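Local coordinates for protein aminomethyltransferase (Bartonella henselae, PDB 3GIR) that belongs to the aminomethyltransferase (glycine cleavage T-protein) family, pairing a folate-binding domain with a C-terminal barrel domain, at residues A[67-72]-A[251-256]; A[349-354]-A[383-388]. All blocks are in the same frame, centred on the assembly; numbering follows the deposited sequence. Where two conformers were deposited one is given.

Contact 1: residues A[67-72]-A[251-256]; sequences KEHLHT and RDSLRL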
# COMPACT_ATOMS: atom_id res chain seq x y z
N LYS A 67 -1.54 -18.23 -10.86
CA LYS A 67 -1.02 -17.83 -12.15
C LYS A 67 -1.11 -16.29 -12.33
O LYS A 67 -0.29 -15.70 -13.03
CB LYS A 67 -1.64 -18.58 -13.32
CG LYS A 67 -1.17 -20.05 -13.43
CD LYS A 67 -1.84 -20.75 -14.55
CE LYS A 67 -1.31 -22.20 -14.64
NZ LYS A 67 -2.30 -23.02 -15.45
N GLU A 68 -2.03 -15.63 -11.68
CA GLU A 68 -2.13 -14.17 -11.76
C GLU A 68 -0.91 -13.55 -11.06
O GLU A 68 -0.26 -12.60 -11.53
CB GLU A 68 -3.44 -13.66 -11.08
CG GLU A 68 -4.71 -13.93 -11.85
CD GLU A 68 -6.00 -13.79 -11.01
OE1 GLU A 68 -6.11 -12.88 -10.19
OE2 GLU A 68 -6.92 -14.59 -11.20
N HIS A 69 -0.60 -14.09 -9.88
CA HIS A 69 0.62 -13.70 -9.17
C HIS A 69 1.86 -13.89 -10.01
O HIS A 69 2.69 -12.96 -10.22
CB HIS A 69 0.69 -14.47 -7.83
CG HIS A 69 1.90 -14.16 -7.00
ND1 HIS A 69 1.82 -13.56 -5.76
CD2 HIS A 69 3.22 -14.38 -7.24
CE1 HIS A 69 3.04 -13.41 -5.28
NE2 HIS A 69 3.92 -13.88 -6.16
N LEU A 70 2.04 -15.13 -10.49
CA LEU A 70 3.21 -15.44 -11.30
C LEU A 70 3.25 -14.62 -12.57
O LEU A 70 4.33 -14.16 -12.95
CB LEU A 70 3.29 -16.96 -11.57
CG LEU A 70 3.49 -17.85 -10.33
CD1 LEU A 70 3.20 -19.36 -10.72
CD2 LEU A 70 4.82 -17.67 -9.63
N HIS A 71 2.09 -14.38 -13.17
CA HIS A 71 2.00 -13.53 -14.36
C HIS A 71 2.58 -12.14 -14.16
O HIS A 71 3.32 -11.60 -15.00
CB HIS A 71 0.58 -13.49 -14.94
CG HIS A 71 0.49 -12.67 -16.18
ND1 HIS A 71 0.70 -13.21 -17.43
CD2 HIS A 71 0.27 -11.34 -16.37
CE1 HIS A 71 0.57 -12.25 -18.34
NE2 HIS A 71 0.34 -11.10 -17.73
N THR A 72 2.29 -11.54 -12.99
CA THR A 72 2.73 -10.21 -12.67
C THR A 72 4.23 -10.14 -12.57
O THR A 72 4.86 -9.19 -13.01
CB THR A 72 2.04 -9.66 -11.36
OG1 THR A 72 0.61 -9.73 -11.50
CG2 THR A 72 2.43 -8.27 -11.01
N ARG A 251 -3.07 -9.68 -5.70
CA ARG A 251 -2.53 -8.41 -5.19
C ARG A 251 -1.97 -8.57 -3.77
O ARG A 251 -0.92 -8.04 -3.44
CB ARG A 251 -3.58 -7.31 -5.24
CG ARG A 251 -3.24 -6.02 -4.58
CD ARG A 251 -4.21 -4.98 -4.95
NE ARG A 251 -4.26 -3.79 -4.11
CZ ARG A 251 -3.61 -2.67 -4.35
NH1 ARG A 251 -2.77 -2.60 -5.36
NH2 ARG A 251 -3.81 -1.62 -3.54
N ASP A 252 -2.74 -9.26 -2.94
CA ASP A 252 -2.29 -9.52 -1.58
C ASP A 252 -1.02 -10.40 -1.47
O ASP A 252 -0.15 -10.08 -0.67
CB ASP A 252 -3.47 -10.13 -0.75
CG ASP A 252 -3.22 -9.99 0.74
OD1 ASP A 252 -3.00 -8.85 1.21
OD2 ASP A 252 -3.11 -11.06 1.40
N SER A 253 -0.90 -11.49 -2.23
CA SER A 253 0.26 -12.34 -2.17
C SER A 253 1.48 -11.61 -2.70
O SER A 253 2.63 -11.73 -2.17
CB SER A 253 0.05 -13.69 -2.86
OG SER A 253 -0.44 -13.56 -4.19
N LEU A 254 1.27 -10.78 -3.72
CA LEU A 254 2.38 -9.99 -4.23
C LEU A 254 2.92 -9.03 -3.20
O LEU A 254 4.18 -8.92 -3.02
CB LEU A 254 2.03 -9.27 -5.53
CG LEU A 254 1.79 -10.15 -6.75
CD1 LEU A 254 0.92 -9.36 -7.74
CD2 LEU A 254 3.10 -10.64 -7.45
N ARG A 255 2.05 -8.20 -2.63
CA ARG A 255 2.48 -7.23 -1.69
C ARG A 255 3.10 -7.86 -0.44
O ARG A 255 4.05 -7.29 0.12
CB ARG A 255 1.36 -6.24 -1.33
CG ARG A 255 0.20 -6.81 -0.49
CD ARG A 255 0.50 -6.62 0.93
NE ARG A 255 -0.50 -7.33 1.73
CZ ARG A 255 -0.50 -7.44 3.06
NH1 ARG A 255 0.40 -6.88 3.83
NH2 ARG A 255 -1.52 -8.11 3.60
N LEU A 256 2.56 -8.97 -0.00
CA LEU A 256 3.07 -9.64 1.19
C LEU A 256 4.45 -10.23 0.97
O LEU A 256 5.36 -10.02 1.78
CB LEU A 256 2.04 -10.67 1.66
CG LEU A 256 2.34 -11.51 2.91
CD1 LEU A 256 2.86 -10.60 4.05
CD2 LEU A 256 1.13 -12.41 3.27

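Contact 2: residues A[349-354]-A[383-388]; sequences GPVAMG and LPFVEQ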
# COMPACT_ATOMS: atom_id res chain seq x y z
N GLY A 349 6.24 -20.85 -0.98
CA GLY A 349 5.77 -21.34 0.30
C GLY A 349 5.02 -20.27 1.05
O GLY A 349 4.91 -19.15 0.56
N PRO A 350 4.44 -20.62 2.21
CA PRO A 350 3.72 -19.65 3.05
C PRO A 350 4.62 -18.47 3.46
O PRO A 350 5.83 -18.66 3.76
CB PRO A 350 3.28 -20.47 4.26
CG PRO A 350 3.44 -21.83 3.86
CD PRO A 350 4.41 -21.96 2.81
N VAL A 351 4.02 -17.28 3.44
CA VAL A 351 4.60 -16.03 3.86
C VAL A 351 3.60 -15.39 4.81
O VAL A 351 2.38 -15.67 4.75
CB VAL A 351 4.93 -15.13 2.66
CG1 VAL A 351 5.96 -15.92 1.78
CG2 VAL A 351 3.71 -14.85 1.79
N ALA A 352 4.07 -14.66 5.79
CA ALA A 352 3.27 -13.94 6.69
C ALA A 352 3.98 -12.77 7.34
O ALA A 352 5.19 -12.61 7.20
CB ALA A 352 2.87 -14.98 7.86
N MET A 353 3.19 -11.92 8.02
CA MET A 353 3.74 -10.82 8.81
C MET A 353 2.91 -10.75 10.06
O MET A 353 1.77 -11.20 10.10
CB MET A 353 3.72 -9.46 8.08
CG MET A 353 4.72 -9.34 7.02
SD MET A 353 4.90 -7.63 6.39
CE MET A 353 3.23 -7.05 6.55
N GLY A 354 3.49 -10.19 11.13
CA GLY A 354 2.71 -10.12 12.36
C GLY A 354 3.47 -9.33 13.40
O GLY A 354 4.52 -8.70 13.08
N LEU A 383 12.33 -9.28 5.83
CA LEU A 383 11.48 -8.79 4.73
C LEU A 383 12.34 -7.94 3.81
O LEU A 383 13.28 -7.30 4.29
CB LEU A 383 10.36 -7.99 5.31
CG LEU A 383 9.32 -8.74 6.18
CD1 LEU A 383 8.41 -7.68 6.86
CD2 LEU A 383 8.60 -9.80 5.32
N PRO A 384 12.04 -7.93 2.50
CA PRO A 384 10.99 -8.71 1.86
C PRO A 384 11.37 -10.17 1.71
O PRO A 384 12.55 -10.56 1.78
CB PRO A 384 10.84 -8.06 0.49
CG PRO A 384 12.23 -7.54 0.23
CD PRO A 384 12.86 -7.19 1.52
N PHE A 385 10.38 -11.01 1.44
CA PHE A 385 10.62 -12.39 1.13
C PHE A 385 11.21 -12.60 -0.24
O PHE A 385 11.92 -13.61 -0.48
CB PHE A 385 9.31 -13.17 1.22
CG PHE A 385 8.76 -13.35 2.62
CD1 PHE A 385 7.73 -12.53 3.12
CD2 PHE A 385 9.26 -14.36 3.43
CE1 PHE A 385 7.20 -12.72 4.41
CE2 PHE A 385 8.71 -14.57 4.69
CZ PHE A 385 7.74 -13.71 5.19
N VAL A 386 10.80 -11.76 -1.19
CA VAL A 386 11.22 -11.84 -2.57
C VAL A 386 11.91 -10.51 -2.91
O VAL A 386 11.46 -9.43 -2.57
CB VAL A 386 9.97 -12.13 -3.50
CG1 VAL A 386 10.37 -12.00 -4.97
CG2 VAL A 386 9.36 -13.49 -3.18
N GLU A 387 13.00 -10.61 -3.68
CA GLU A 387 13.82 -9.48 -4.02
C GLU A 387 13.03 -8.43 -4.81
O GLU A 387 12.30 -8.79 -5.72
CB GLU A 387 14.96 -9.98 -4.94
CG GLU A 387 16.18 -9.05 -5.02
CD GLU A 387 17.17 -9.48 -6.13
OE1 GLU A 387 17.11 -10.65 -6.61
OE2 GLU A 387 18.00 -8.63 -6.53
N GLN A 388 13.16 -7.17 -4.41
CA GLN A 388 12.51 -6.07 -5.10
C GLN A 388 13.24 -5.71 -6.36
O GLN A 388 14.44 -5.89 -6.39
CB GLN A 388 12.34 -4.87 -4.20
CG GLN A 388 11.38 -5.23 -3.03
CD GLN A 388 11.40 -4.18 -1.95
OE1 GLN A 388 12.30 -3.37 -1.88
NE2 GLN A 388 10.36 -4.20 -1.10

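Contact 1: residues A[67-72]-A[251-256]
The imidazole of His69 presents a face to Leu254 and an edge to Ser253. Methyl CD2 of Leu254 sits over the centre of the ring, 3.5 Å from the centroid of the His69 ring and 6° off its normal, a CH-pi contact. At the edge, ND1 of His69 and OG of Ser253 form a hydrogen bond of 2.8 Å. This is helix-helix packing in the aminomethyltransferase folate-binding domain. Segments 67-72 and 251-256, on helices 65-74 and 248-257, cross at -50°; their axes come within 9.3 Å. The ring reaches across because CG of His69 is anti to its backbone N (chi1 -180°). Ser253 OG is also bonded to Ala250 O one turn earlier, and His69 NE2 to Ser346 OG. The ring therefore has a polar partner at each nitrogen, which should fix its rotation. Phe79 of strand 76-80 packs against Leu254 and Thr72. The hydroxyl OG1 of Thr72 bonds back to Glu68 O at 3.0 Å; Thr72 N reaches the same oxygen from the other face of the carbonyl plane. The second methyl of the leucine is used too: Leu254 CD1 lies 3.8 Å from Thr72 CG2.

Contact 2: residues A[349-354]-A[383-388]
Phe385 reaches from the segment 383-388 to the strand 349-354, and its ring carries most of the contact. The bond from CA to CB of Phe385 points toward the strand. Phe385 CG is the first atom to touch, 3.9 Å from Val351 CG1. Phe385 CD1 lies 3.8 Å from Val351 CB, and CD2 packs against Val351 CG1 on the same face. Further out, Phe385 CE1 is 3.7 Å from Val351 CB. The valine CB thus stands over the ring toward its rim, in a CH-pi contact 16° off the ring normal. At the tip, Phe385 CE1 and CZ both come to 3.4 Å from Ala352 O, which lies in the ring plane at that edge. The strand belongs to the antiparallel sheet of the C-terminal barrel domain, and the loop follows strand 374-381 of that sheet. His381 stacks on the Phe385 ring, and Phe347 meets it edge-to-face. A second, smaller contact lies beside the ring. It is less certain, because Met353 has two conformers. In the one given, the Met353 chain runs extended to its sulfur (chi2 -169°), then bends at chi3. It crosses the leucine side chain at a slant, and SD of Met353 lies 3.5 Å from CD1 of Leu383. Arg310 of strand 309-315 touches both of these side chains.

In the fold
Contact 1 belongs to the folate-binding domain and contact 2 to the C-terminal barrel domain. Their centres are 12 Å apart, and they touch through helix 248-257. Leu256 bridges them. Its side chain packs on the strand, with Leu256 CG 3.8 Å from Val351 CG2. Its backbone meets the loop, with Leu256 O 3.7 Å from Phe385 CD1. Leu256 and Arg255 also touch Met353, in the conformer given. The same helix thus packs on helix 65-74 through Ser253 and Leu254, and on strand 349-354 and Phe385 of segment 383-388 through Leu256. The sodium ion is remote, about 12 Å from the side chain of Thr72 in contact 1.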